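PDB 3EUR: uncharacterized protein from Bacteroides fragilis, which is of unknown function but has a thioredoxin-like domain with a CxxC sequence, and so possibly acts in thiol-disulfide exchange. Local coordinates for residues N13-L18 with K23-Q28; T34-N39 with N107-R112; G52-P57 with K91-G96; P57-F62 with A131-V136. One frame throughout, in Å; residues are numbered along the deposited sequence. Where two conformers were deposited one is given.

Interaction 1 of 4, residues N13-L18 with K23-Q28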
loop_
_atom_site.group_PDB
_atom_site.type_symbol
_atom_site.label_atom_id
_atom_site.label_comp_id
_atom_site.label_asym_id
_atom_site.label_seq_id
_atom_site.Cartn_x
_atom_site.Cartn_y
_atom_site.Cartn_z
ATOM N N ASN A 13 -10.493 -1.119 -7.223
ATOM C CA ASN A 13 -10.708 -0.006 -6.335
ATOM C C ASN A 13 -11.179 -0.442 -4.982
ATOM O O ASN A 13 -11.713 -1.564 -4.791
ATOM C CB ASN A 13 -11.749 0.912 -6.946
ATOM C CG ASN A 13 -11.770 2.310 -6.403
ATOM O OD1 ASN A 13 -10.779 2.785 -5.863
ATOM N ND2 ASN A 13 -12.895 3.037 -6.658
ATOM N N PHE A 14 -11.009 0.447 -3.991
ATOM C CA PHE A 14 -11.529 0.281 -2.650
ATOM C C PHE A 14 -11.543 1.619 -1.959
ATOM O O PHE A 14 -10.796 2.510 -2.346
ATOM C CB PHE A 14 -10.707 -0.776 -1.871
ATOM C CG PHE A 14 -9.267 -0.390 -1.716
ATOM C CD1 PHE A 14 -8.837 0.451 -0.700
ATOM C CD2 PHE A 14 -8.327 -0.828 -2.647
ATOM C CE1 PHE A 14 -7.514 0.840 -0.611
ATOM C CE2 PHE A 14 -7.011 -0.430 -2.516
ATOM C CZ PHE A 14 -6.629 0.378 -1.527
ATOM N N THR A 15 -12.352 1.710 -0.911
ATOM C CA THR A 15 -12.413 2.856 -0.025
ATOM C C THR A 15 -11.579 2.624 1.226
ATOM O O THR A 15 -11.692 1.598 1.896
ATOM C CB THR A 15 -13.851 3.176 0.398
ATOM O OG1 THR A 15 -14.599 3.514 -0.753
ATOM C CG2 THR A 15 -13.897 4.373 1.382
ATOM N N TYR A 16 -10.722 3.553 1.541
ATOM C CA TYR A 16 -9.963 3.561 2.763
ATOM C C TYR A 16 -10.427 4.676 3.679
ATOM O O TYR A 16 -10.965 5.688 3.215
ATOM C CB TYR A 16 -8.451 3.663 2.491
ATOM C CG TYR A 16 -7.986 4.911 1.832
ATOM C CD1 TYR A 16 -7.749 6.047 2.548
ATOM C CD2 TYR A 16 -7.808 4.974 0.443
ATOM C CE1 TYR A 16 -7.342 7.210 1.939
ATOM C CE2 TYR A 16 -7.417 6.137 -0.152
ATOM C CZ TYR A 16 -7.187 7.251 0.591
ATOM O OH TYR A 16 -6.799 8.409 -0.035
ATOM N N THR A 17 -10.214 4.463 4.960
ATOM C CA THR A 17 -10.509 5.457 5.981
ATOM C C THR A 17 -9.206 5.785 6.707
ATOM O O THR A 17 -8.462 4.891 7.120
ATOM C CB THR A 17 -11.549 4.897 6.986
ATOM O OG1 THR A 17 -12.716 4.480 6.281
ATOM C CG2 THR A 17 -11.946 5.902 8.004
ATOM N N LEU A 18 -8.913 7.077 6.870
ATOM C CA LEU A 18 -7.728 7.501 7.611
ATOM C C LEU A 18 -8.046 7.564 9.094
ATOM O O LEU A 18 -9.233 7.492 9.502
ATOM C CB LEU A 18 -7.242 8.870 7.127
ATOM C CG LEU A 18 -6.957 8.999 5.640
ATOM C CD1 LEU A 18 -6.530 10.427 5.289
ATOM C CD2 LEU A 18 -5.872 7.986 5.234
ATOM N N LYS A 23 -12.365 9.777 4.301
ATOM C CA LYS A 23 -12.525 8.663 3.331
ATOM C C LYS A 23 -11.919 9.030 1.990
ATOM O O LYS A 23 -12.099 10.157 1.513
ATOM C CB LYS A 23 -13.991 8.368 2.998
ATOM C CG LYS A 23 -14.949 8.294 4.102
ATOM C CD LYS A 23 -14.822 6.935 4.712
ATOM C CE LYS A 23 -15.665 6.748 5.930
ATOM N NZ LYS A 23 -15.392 5.426 6.527
ATOM N N GLY A 24 -11.294 8.059 1.349
ATOM C CA GLY A 24 -10.856 8.195 -0.018
ATOM C C GLY A 24 -10.815 6.876 -0.681
ATOM O O GLY A 24 -11.048 5.864 -0.026
ATOM N N THR A 25 -10.622 6.875 -1.987
ATOM C CA THR A 25 -10.532 5.651 -2.719
ATOM C C THR A 25 -9.199 5.519 -3.427
ATOM O O THR A 25 -8.519 6.497 -3.737
ATOM C CB THR A 25 -11.674 5.492 -3.751
ATOM O OG1 THR A 25 -11.393 6.372 -4.836
ATOM C CG2 THR A 25 -13.065 5.786 -3.126
ATOM N N LEU A 26 -8.854 4.292 -3.800
ATOM C CA LEU A 26 -7.642 4.095 -4.632
ATOM C C LEU A 26 -7.699 4.935 -5.900
ATOM O O LEU A 26 -6.749 5.599 -6.280
ATOM C CB LEU A 26 -7.438 2.612 -4.934
ATOM C CG LEU A 26 -6.218 2.296 -5.820
ATOM C CD1 LEU A 26 -4.900 2.645 -5.136
ATOM C CD2 LEU A 26 -6.261 0.851 -6.293
ATOM N N TYR A 27 -8.845 4.912 -6.583
ATOM C CA TYR A 27 -8.906 5.543 -7.881
ATOM C C TYR A 27 -8.822 7.071 -7.777
ATOM O O TYR A 27 -8.429 7.720 -8.723
ATOM C CB TYR A 27 -10.174 5.117 -8.664
ATOM C CG TYR A 27 -10.130 3.706 -9.185
ATOM C CD1 TYR A 27 -9.087 2.831 -8.930
ATOM C CD2 TYR A 27 -11.186 3.233 -9.941
ATOM C CE1 TYR A 27 -9.090 1.537 -9.431
ATOM C CE2 TYR A 27 -11.189 1.948 -10.458
ATOM C CZ TYR A 27 -10.159 1.088 -10.167
ATOM O OH TYR A 27 -10.236 -0.192 -10.658
ATOM N N GLN A 28 -9.189 7.617 -6.628
ATOM C CA GLN A 28 -9.085 9.054 -6.376
ATOM C C GLN A 28 -7.675 9.515 -5.915
ATOM O O GLN A 28 -7.475 10.701 -5.747
ATOM C CB GLN A 28 -10.073 9.459 -5.308
ATOM C CG GLN A 28 -11.550 9.319 -5.687
ATOM C CD GLN A 28 -12.462 9.330 -4.472
ATOM O OE1 GLN A 28 -12.016 9.465 -3.340
ATOM N NE2 GLN A 28 -13.748 9.183 -4.714
HETATM O O HOH W 1 -13.378 6.001 -6.683
HETATM O O HOH W 2 -12.749 -1.518 -8.965
HETATM O O HOH W 3 -7.787 8.892 -2.438
#

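Interaction 2 of 4, residues T34-N39 with N107-R112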
loop_
_atom_site.group_PDB
_atom_site.type_symbol
_atom_site.label_atom_id
_atom_site.label_comp_id
_atom_site.label_asym_id
_atom_site.label_seq_id
_atom_site.Cartn_x
_atom_site.Cartn_y
_atom_site.Cartn_z
ATOM N N THR A 34 1.800 4.831 -7.506
ATOM C CA THR A 34 1.295 4.483 -6.206
ATOM C C THR A 34 1.944 3.170 -5.763
ATOM O O THR A 34 1.905 2.184 -6.513
ATOM C CB THR A 34 -0.247 4.327 -6.190
ATOM O OG1 THR A 34 -0.864 5.563 -6.485
ATOM C CG2 THR A 34 -0.750 3.813 -4.881
ATOM N N LEU A 35 2.534 3.158 -4.579
ATOM C CA LEU A 35 3.007 1.938 -3.972
ATOM C C LEU A 35 1.980 1.512 -2.930
ATOM O O LEU A 35 1.868 2.133 -1.883
ATOM C CB LEU A 35 4.391 2.133 -3.349
ATOM C CG LEU A 35 5.066 0.859 -2.822
ATOM C CD1 LEU A 35 5.198 -0.210 -3.909
ATOM C CD2 LEU A 35 6.466 1.249 -2.273
ATOM N N LEU A 36 1.156 0.539 -3.316
ATOM C CA LEU A 36 0.123 0.031 -2.468
ATOM C C LEU A 36 0.718 -1.040 -1.545
ATOM O O LEU A 36 1.293 -2.006 -2.017
ATOM C CB LEU A 36 -1.003 -0.575 -3.337
ATOM C CG LEU A 36 -2.163 -1.239 -2.596
ATOM C CD1 LEU A 36 -2.923 -0.209 -1.771
ATOM C CD2 LEU A 36 -3.100 -1.897 -3.569
ATOM N N PHE A 37 0.606 -0.790 -0.254
ATOM C CA PHE A 37 1.227 -1.580 0.782
ATOM C C PHE A 37 0.149 -2.183 1.670
ATOM O O PHE A 37 -0.371 -1.510 2.541
ATOM C CB PHE A 37 2.223 -0.682 1.518
ATOM C CG PHE A 37 2.838 -1.251 2.781
ATOM C CD1 PHE A 37 3.003 -2.617 3.022
ATOM C CD2 PHE A 37 3.352 -0.373 3.728
ATOM C CE1 PHE A 37 3.584 -3.056 4.190
ATOM C CE2 PHE A 37 3.931 -0.822 4.891
ATOM C CZ PHE A 37 4.064 -2.166 5.114
ATOM N N ILE A 38 -0.203 -3.444 1.426
ATOM C CA ILE A 38 -1.249 -4.139 2.200
ATOM C C ILE A 38 -0.589 -4.739 3.404
ATOM O O ILE A 38 0.354 -5.501 3.267
ATOM C CB ILE A 38 -1.969 -5.194 1.366
ATOM C CG1 ILE A 38 -2.403 -4.652 0.006
ATOM C CG2 ILE A 38 -3.118 -5.764 2.167
ATOM C CD1 ILE A 38 -3.021 -5.685 -0.949
ATOM N N ASN A 39 -1.037 -4.388 4.601
ATOM C CA ASN A 39 -0.261 -4.694 5.825
ATOM C C ASN A 39 -1.220 -5.109 6.918
ATOM O O ASN A 39 -2.402 -4.746 6.904
ATOM C CB ASN A 39 0.519 -3.459 6.230
ATOM C CG ASN A 39 -0.358 -2.325 6.603
ATOM O OD1 ASN A 39 -0.706 -1.449 5.776
ATOM N ND2 ASN A 39 -0.801 -2.335 7.794
ATOM N N ASN A 107 -13.180 -10.319 -1.830
ATOM C CA ASN A 107 -11.987 -11.011 -2.396
ATOM C C ASN A 107 -11.300 -10.167 -3.436
ATOM O O ASN A 107 -10.995 -10.634 -4.517
ATOM C CB ASN A 107 -12.405 -12.324 -3.066
ATOM C CG ASN A 107 -12.771 -13.344 -2.070
ATOM O OD1 ASN A 107 -11.907 -13.848 -1.326
ATOM N ND2 ASN A 107 -14.054 -13.644 -2.001
ATOM N N LEU A 108 -11.115 -8.891 -3.134
ATOM C CA LEU A 108 -10.583 -7.975 -4.142
ATOM C C LEU A 108 -9.081 -8.114 -4.382
ATOM O O LEU A 108 -8.621 -7.855 -5.498
ATOM C CB LEU A 108 -10.866 -6.534 -3.749
ATOM C CG LEU A 108 -12.328 -6.103 -3.621
ATOM C CD1 LEU A 108 -12.403 -4.623 -3.319
ATOM C CD2 LEU A 108 -13.074 -6.500 -4.913
ATOM N N TYR A 109 -8.347 -8.506 -3.344
ATOM C CA TYR A 109 -6.914 -8.721 -3.372
ATOM C C TYR A 109 -6.630 -10.010 -2.606
ATOM O O TYR A 109 -7.278 -10.321 -1.627
ATOM C CB TYR A 109 -6.106 -7.577 -2.697
ATOM C CG TYR A 109 -6.095 -6.278 -3.489
ATOM C CD1 TYR A 109 -5.021 -5.911 -4.263
ATOM C CD2 TYR A 109 -7.180 -5.438 -3.469
ATOM C CE1 TYR A 109 -5.036 -4.752 -4.996
ATOM C CE2 TYR A 109 -7.219 -4.291 -4.214
ATOM C CZ TYR A 109 -6.141 -3.934 -4.986
ATOM O OH TYR A 109 -6.128 -2.782 -5.726
ATOM N N ASP A 110 -5.627 -10.740 -3.040
ATOM C CA ASP A 110 -5.139 -11.933 -2.343
ATOM C C ASP A 110 -4.408 -11.473 -1.096
ATOM O O ASP A 110 -3.412 -10.763 -1.206
ATOM C CB ASP A 110 -4.198 -12.689 -3.264
ATOM C CG ASP A 110 -3.647 -13.967 -2.690
ATOM O OD1 ASP A 110 -3.955 -14.351 -1.549
ATOM O OD2 ASP A 110 -2.862 -14.611 -3.415
ATOM N N LEU A 111 -4.887 -11.873 0.081
ATOM C CA LEU A 111 -4.353 -11.467 1.350
ATOM C C LEU A 111 -3.522 -12.552 2.030
ATOM O O LEU A 111 -3.085 -12.378 3.154
ATOM C CB LEU A 111 -5.491 -11.011 2.271
ATOM C CG LEU A 111 -6.337 -9.858 1.764
ATOM C CD1 LEU A 111 -7.390 -9.517 2.775
ATOM C CD2 LEU A 111 -5.478 -8.643 1.427
ATOM N N ARG A 112 -3.312 -13.695 1.374
ATOM C CA ARG A 112 -2.714 -14.830 2.068
ATOM C C ARG A 112 -1.326 -14.531 2.561
ATOM O O ARG A 112 -0.924 -15.071 3.583
ATOM C CB ARG A 112 -2.698 -16.049 1.187
ATOM C CG ARG A 112 -4.092 -16.594 1.007
ATOM C CD ARG A 112 -4.115 -17.748 0.012
ATOM N NE ARG A 112 -3.784 -17.241 -1.309
ATOM C CZ ARG A 112 -3.547 -17.968 -2.389
ATOM N NH1 ARG A 112 -3.573 -19.283 -2.302
ATOM N NH2 ARG A 112 -3.257 -17.363 -3.522
#

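Interaction 3 of 4, residues G52-P57 with K91-G96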
loop_
_atom_site.group_PDB
_atom_site.type_symbol
_atom_site.label_atom_id
_atom_site.label_comp_id
_atom_site.label_asym_id
_atom_site.label_seq_id
_atom_site.Cartn_x
_atom_site.Cartn_y
_atom_site.Cartn_z
ATOM N N GLY A 52 12.214 -1.212 5.909
ATOM C CA GLY A 52 12.819 -1.270 4.603
ATOM C C GLY A 52 12.396 -0.156 3.686
ATOM O O GLY A 52 13.220 0.413 2.939
ATOM N N LEU A 53 11.095 0.143 3.700
ATOM C CA LEU A 53 10.580 1.241 2.879
ATOM C C LEU A 53 11.147 2.578 3.330
ATOM O O LEU A 53 11.536 3.406 2.498
ATOM C CB LEU A 53 9.044 1.271 2.984
ATOM C CG LEU A 53 8.281 0.201 2.210
ATOM C CD1 LEU A 53 6.856 0.092 2.768
ATOM C CD2 LEU A 53 8.292 0.492 0.705
ATOM N N LYS A 54 11.255 2.764 4.644
ATOM C CA LYS A 54 11.842 4.015 5.179
ATOM C C LYS A 54 13.322 4.151 4.781
ATOM O O LYS A 54 13.809 5.258 4.539
ATOM C CB LYS A 54 11.724 4.050 6.695
ATOM C CG LYS A 54 10.364 4.220 7.193
ATOM C CD LYS A 54 10.348 4.133 8.762
ATOM C CE LYS A 54 9.030 4.457 9.358
ATOM N NZ LYS A 54 9.074 4.371 10.817
ATOM N N ALA A 55 14.047 3.036 4.722
ATOM C CA ALA A 55 15.512 3.058 4.528
ATOM C C ALA A 55 15.899 3.122 3.063
ATOM O O ALA A 55 16.992 3.571 2.725
ATOM C CB ALA A 55 16.176 1.809 5.123
ATOM N N SER A 56 15.030 2.701 2.158
ATOM C CA SER A 56 15.404 2.465 0.762
ATOM C C SER A 56 15.860 3.748 0.057
ATOM O O SER A 56 15.067 4.676 -0.116
ATOM C CB SER A 56 14.201 1.949 -0.010
ATOM O OG SER A 56 14.453 1.924 -1.382
ATOM N N PRO A 57 17.106 3.787 -0.430
ATOM C CA PRO A 57 17.547 4.949 -1.203
ATOM C C PRO A 57 16.653 5.195 -2.411
ATOM O O PRO A 57 16.236 6.329 -2.668
ATOM C CB PRO A 57 18.972 4.567 -1.624
ATOM C CG PRO A 57 19.436 3.734 -0.469
ATOM C CD PRO A 57 18.234 2.913 -0.087
ATOM N N LYS A 91 4.949 9.372 8.447
ATOM C CA LYS A 91 3.841 10.333 8.411
ATOM C C LYS A 91 3.461 10.767 6.998
ATOM O O LYS A 91 2.304 11.064 6.705
ATOM C CB LYS A 91 4.160 11.590 9.278
ATOM C CG LYS A 91 5.251 12.476 8.695
ATOM C CD LYS A 91 5.580 13.712 9.579
ATOM C CE LYS A 91 7.091 13.879 9.757
ATOM N NZ LYS A 91 7.405 14.691 10.941
ATOM N N GLU A 92 4.456 10.774 6.118
ATOM C CA GLU A 92 4.257 11.166 4.730
ATOM C C GLU A 92 3.363 10.188 3.972
ATOM O O GLU A 92 2.687 10.575 3.019
ATOM C CB GLU A 92 5.604 11.306 4.017
ATOM C CG GLU A 92 6.480 12.424 4.557
ATOM C CD GLU A 92 7.008 12.130 5.947
ATOM O OE1 GLU A 92 7.072 10.940 6.321
ATOM O OE2 GLU A 92 7.361 13.089 6.665
ATOM N N TRP A 93 3.358 8.924 4.387
ATOM C CA TRP A 93 2.564 7.930 3.695
ATOM C C TRP A 93 1.080 8.181 3.997
ATOM O O TRP A 93 0.754 8.864 4.989
ATOM C CB TRP A 93 2.946 6.521 4.149
ATOM C CG TRP A 93 4.398 6.175 3.974
ATOM C CD1 TRP A 93 5.350 6.844 3.247
ATOM C CD2 TRP A 93 5.042 5.043 4.544
ATOM N NE1 TRP A 93 6.541 6.190 3.359
ATOM C CE2 TRP A 93 6.395 5.087 4.137
ATOM C CE3 TRP A 93 4.621 4.004 5.381
ATOM C CZ2 TRP A 93 7.337 4.154 4.577
ATOM C CZ3 TRP A 93 5.549 3.082 5.778
ATOM C CH2 TRP A 93 6.892 3.175 5.376
ATOM N N THR A 94 0.216 7.629 3.153
ATOM C CA THR A 94 -1.225 7.687 3.372
ATOM C C THR A 94 -1.620 6.345 3.970
ATOM O O THR A 94 -1.486 5.323 3.312
ATOM C CB THR A 94 -1.932 7.992 2.081
ATOM O OG1 THR A 94 -1.449 9.245 1.544
ATOM C CG2 THR A 94 -3.465 8.067 2.326
ATOM N N ASN A 95 -2.044 6.346 5.231
ATOM C CA ASN A 95 -2.195 5.146 6.006
ATOM C C ASN A 95 -3.671 4.955 6.365
ATOM O O ASN A 95 -4.188 5.704 7.157
ATOM C CB ASN A 95 -1.279 5.285 7.241
ATOM C CG ASN A 95 0.220 5.566 6.853
ATOM O OD1 ASN A 95 0.798 4.770 6.086
ATOM N ND2 ASN A 95 0.868 6.670 7.419
ATOM N N GLY A 96 -4.340 3.992 5.749
ATOM C CA GLY A 96 -5.752 3.797 5.950
ATOM C C GLY A 96 -6.137 2.379 6.285
ATOM O O GLY A 96 -5.340 1.454 6.188
HETATM O O HOH W 4 9.779 5.991 2.897
#

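Interaction 4 of 4, residues P57-F62 with A131-V136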
loop_
_atom_site.group_PDB
_atom_site.type_symbol
_atom_site.label_atom_id
_atom_site.label_comp_id
_atom_site.label_asym_id
_atom_site.label_seq_id
_atom_site.Cartn_x
_atom_site.Cartn_y
_atom_site.Cartn_z
ATOM N N PRO A 57 17.106 3.787 -0.430
ATOM C CA PRO A 57 17.547 4.949 -1.203
ATOM C C PRO A 57 16.653 5.195 -2.411
ATOM O O PRO A 57 16.236 6.329 -2.668
ATOM C CB PRO A 57 18.972 4.567 -1.624
ATOM C CG PRO A 57 19.436 3.734 -0.469
ATOM C CD PRO A 57 18.234 2.913 -0.087
ATOM N N VAL A 58 16.372 4.154 -3.179
ATOM C CA VAL A 58 15.600 4.340 -4.393
ATOM C C VAL A 58 14.205 4.855 -4.126
ATOM O O VAL A 58 13.733 5.809 -4.742
ATOM C CB VAL A 58 15.587 3.088 -5.285
ATOM C CG1 VAL A 58 14.550 3.182 -6.375
ATOM C CG2 VAL A 58 16.977 2.801 -5.805
ATOM N N ILE A 59 13.517 4.238 -3.188
ATOM C CA ILE A 59 12.154 4.677 -2.925
ATOM C C ILE A 59 12.158 6.087 -2.388
ATOM O O ILE A 59 11.297 6.896 -2.779
ATOM C CB ILE A 59 11.408 3.665 -2.033
ATOM C CG1 ILE A 59 11.179 2.355 -2.884
ATOM C CG2 ILE A 59 10.111 4.281 -1.482
ATOM C CD1 ILE A 59 10.781 1.018 -2.243
ATOM N N ASN A 60 13.077 6.403 -1.472
ATOM C CA ASN A 60 13.205 7.763 -0.896
ATOM C C ASN A 60 13.467 8.826 -1.993
ATOM O O ASN A 60 12.989 9.939 -1.917
ATOM C CB ASN A 60 14.287 7.825 0.215
ATOM C CG ASN A 60 13.741 7.373 1.558
ATOM O OD1 ASN A 60 13.543 6.123 1.843
ATOM N ND2 ASN A 60 13.284 8.351 2.294
ATOM N N GLY A 61 14.230 8.490 -3.022
ATOM C CA GLY A 61 14.449 9.440 -4.097
ATOM C C GLY A 61 13.131 9.733 -4.805
ATOM O O GLY A 61 12.822 10.889 -5.141
ATOM N N PHE A 62 12.358 8.700 -5.073
ATOM C CA PHE A 62 11.073 8.879 -5.758
ATOM C C PHE A 62 10.018 9.597 -4.884
ATOM O O PHE A 62 9.232 10.389 -5.423
ATOM C CB PHE A 62 10.533 7.526 -6.218
ATOM C CG PHE A 62 11.059 7.111 -7.586
ATOM C CD1 PHE A 62 12.361 6.640 -7.746
ATOM C CD2 PHE A 62 10.283 7.218 -8.711
ATOM C CE1 PHE A 62 12.829 6.283 -8.974
ATOM C CE2 PHE A 62 10.736 6.845 -9.927
ATOM C CZ PHE A 62 12.054 6.391 -10.078
ATOM N N ALA A 131 5.114 -7.750 -5.318
ATOM C CA ALA A 131 6.547 -7.601 -5.464
ATOM C C ALA A 131 7.230 -7.516 -4.127
ATOM O O ALA A 131 6.700 -6.940 -3.189
ATOM C CB ALA A 131 6.832 -6.345 -6.310
ATOM N N THR A 132 8.449 -8.035 -4.055
ATOM C CA THR A 132 9.294 -7.711 -2.962
ATOM C C THR A 132 9.754 -6.258 -3.014
ATOM O O THR A 132 9.743 -5.632 -4.083
ATOM C CB THR A 132 10.548 -8.604 -2.961
ATOM O OG1 THR A 132 11.276 -8.322 -4.133
ATOM C CG2 THR A 132 10.191 -10.114 -2.873
ATOM N N LEU A 133 10.202 -5.723 -1.883
ATOM C CA LEU A 133 10.755 -4.394 -1.883
ATOM C C LEU A 133 11.906 -4.290 -2.859
ATOM O O LEU A 133 12.028 -3.311 -3.619
ATOM C CB LEU A 133 11.181 -3.994 -0.478
ATOM C CG LEU A 133 11.677 -2.544 -0.362
ATOM C CD1 LEU A 133 10.707 -1.535 -0.949
ATOM C CD2 LEU A 133 11.911 -2.229 1.112
ATOM N N GLN A 134 12.795 -5.295 -2.891
ATOM C CA GLN A 134 13.924 -5.195 -3.805
ATOM C C GLN A 134 13.518 -5.195 -5.275
ATOM O O GLN A 134 14.135 -4.518 -6.107
ATOM C CB GLN A 134 14.983 -6.221 -3.456
ATOM C CG GLN A 134 14.645 -7.634 -3.698
ATOM C CD GLN A 134 15.851 -8.534 -3.382
ATOM O OE1 GLN A 134 16.197 -8.610 -2.274
ATOM N NE2 GLN A 134 16.433 -9.177 -4.370
ATOM N N LYS A 135 12.446 -5.900 -5.614
ATOM C CA LYS A 135 11.956 -5.853 -6.987
ATOM C C LYS A 135 11.392 -4.453 -7.338
ATOM O O LYS A 135 11.590 -3.962 -8.416
ATOM C CB LYS A 135 10.902 -6.925 -7.192
ATOM C CG LYS A 135 10.255 -6.963 -8.506
ATOM C CD LYS A 135 11.217 -7.282 -9.605
ATOM C CE LYS A 135 10.470 -7.587 -10.919
ATOM N NZ LYS A 135 11.396 -7.400 -12.096
ATOM N N VAL A 136 10.693 -3.829 -6.390
ATOM C CA VAL A 136 10.217 -2.461 -6.612
ATOM C C VAL A 136 11.416 -1.530 -6.835
ATOM O O VAL A 136 11.400 -0.715 -7.765
ATOM C CB VAL A 136 9.344 -1.974 -5.437
ATOM C CG1 VAL A 136 8.981 -0.491 -5.581
ATOM C CG2 VAL A 136 8.073 -2.833 -5.307
#

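Interaction 1 of 4, residues N13-L18 with K23-Q28
Y16 and G24 form the close-packed middle of this antiparallel hairpin. They make a hydrogen-bonded pair, Y16 N giving to G24 O at 2.8 Å and G24 N to Y16 O at 3.0 Å. The phenol ring of Y16 folds back across the glycine, because CG stands between the backbone N and the carbonyl carbon (chi1 64°). One ring face therefore covers the G24 backbone, with G24 CA 4.1 Å from the ring centroid and the carbonyl oxygen over the rim. At its tip, Y16 OH meets a water 2.6 Å away that also donates to T25 O. Beyond the last strand pair the ladder gains one more rung, L26 N to F14 O, and L26 CB rests over a face of the F14 ring.

N13 closes the end of the hairpin. Its amide stacks on the Y27 ring with planes 6° apart, and N13 CB sits over the centre of that face, 3.5 Å from the centroid. N13 OD1 takes the Y27 backbone N at 3.0 Å, the donor standing 42° above the carbonyl plane. The face that carries T15, T25 and K23 is looser: N13 ND2 and T25 OG1 share a water, and the exposed K23 runs alongside T17 to give NZ to T17 OG1 at 2.8 Å.

The hairpin forms one edge of the central sheet, strand 23-25 outermost. Strand 15-18 bonds through T17 to Y97 of strand 94-97, while F14, Y16 and L26 turn onto L71 and I73 of strand 68-74.

Interaction 2 of 4, residues T34-N39 with N107-R112
D110 lies between Y109 and L111, which lean on L36 and I38, and its OD1 is gripped twice by R112. The backbone N of R112 reaches it at 3.1 Å, closing an Asx turn, and R112 NE reaches it at 2.9 Å from the opposite face of the carboxylate plane. R112 NH2 completes a salt bridge to D110 OD2 at 2.8 Å. The guanidinium thus presents its NE side to both carboxylate oxygens, with D110 CG at its edge and in its plane. These bonds tie down the outer side of the turn while its apolar side chains face the strand.

Across the contact there is only carbon packing. L36 and Y109 approach from opposite directions, and L36 CD2 touches Y109 CE1 at 3.7 Å. I38 CD1 meets the same ring nearer its root, 3.9 Å from Y109 CD1; both methyls come obliquely to the ring. I38 uses both its branches: CG1 beside the backbone N (chi1 -48°) carries CD1 to the tyrosine, whereas CG2 reaches L111 CD2 at 3.8 Å, the two side chains crossing at about a right angle. Beyond the ring, Y109 OH is satisfied by L12 O, which fixes the far end of the tyrosine.

The loop leaves helix 102-105 at N107 in a Schellman motif and leads to strand 116-120. It lies over strand 33-38, in the interior of the sheet, where Y118 meets the Y109 ring edge-to-face and I73 of strand 68-74 adjoins L36 and I38.

Interaction 3 of 4, residues G52-P57 with K91-G96
L53, on helix 44-55, can be followed outward from its root against W93. Its CB already touches the far rim of the indole, 3.7 Å from W93 CZ2 and equally close to W93 CH2, approaching the ring obliquely. CG lies beside the backbone N (chi1 -75°) and splits the chain into two branches. CD1 continues along the tryptophan to W93 CH2 at 4.0 Å and also borders F37, while CD2 turns to L35; both of these residues belong to strand 33-38.

On the next residue, K54 CG adds a second aliphatic touch, 4.0 Å from W93 CZ2, its chain crossing the indole at about a right angle before NZ reaches D88 O. A single water links the two segments on the polar side: it accepts from W93 NE1 in the indole plane, at 3.3 Å, and donates to L53 O. The ring is thereby held by carbons at its six-membered end and by water at its nitrogen.

W93 stands just before strand 94-97, and also packs on V70. Helix 44-55 lying over the central sheet, with apolar side chains sealing its underside, is typical of the thioredoxin-like fold, in which this helix follows the first strand of the core.

Interaction 4 of 4, residues P57-F62 with A131-V136
Apolar contact between the two helices runs through I59. Its CD1 comes within 4.1 Å of V136 CG1, the two side chains crossing at about a right angle. The isoleucine is carried there by CG1 lying beside the backbone N (chi1 -69°) with an extended continuation to CD1. L133 also points a methyl toward I59 CD1, but that pair is modelled too close together and its exact geometry is doubtful. The backbones stay well apart, with I59 CA and V136 CA, the nearest pair, 8.3 Å from each other, so side-chain ends make the contact.

L53 of helix 44-55 touches both I59 and L133, so three helices converge here. In this thioredoxin-like fold, helix 133-141 comes after the last strand, 126-131, and V136 also rests on L128 of that strand.

Polar interactions are found at the helix starts. T132 is the N-cap of helix 133-141: with its hydroxyl turned between backbone N and carbonyl carbon, T132 OG1 accepts from K135 N at 3.1 Å, with an N-H...O angle of 153°. V136 N bonds to T132 O in the first turn. Helix 57-64 begins in a similar way, S56 OG accepting from I59 N. The same hydroxyl is hydrogen-bonded to E137 OE2 of helix 133-141.

The four contacts lie on and around one mixed sheet. Interactions 1 and 2 meet on one side of it, where F14 CZ comes within 3.8 Å of L36 CD1. Interaction 1 also adjoins interaction 3 along neighbouring strands, with Y16 CE1 4.0 Å from T94 CG2. Interactions 3 and 4 are the closest pair, their centres about 10 Å apart, and share P57 where helix 44-55 gives way to helix 57-64. L35 CD1, 4.1 Å from V136 CG2, joins interaction 2 to interaction 4. Interactions 1 and 4 lie on opposite sides of the chain's centre, about 14 Å apart at their nearest atoms.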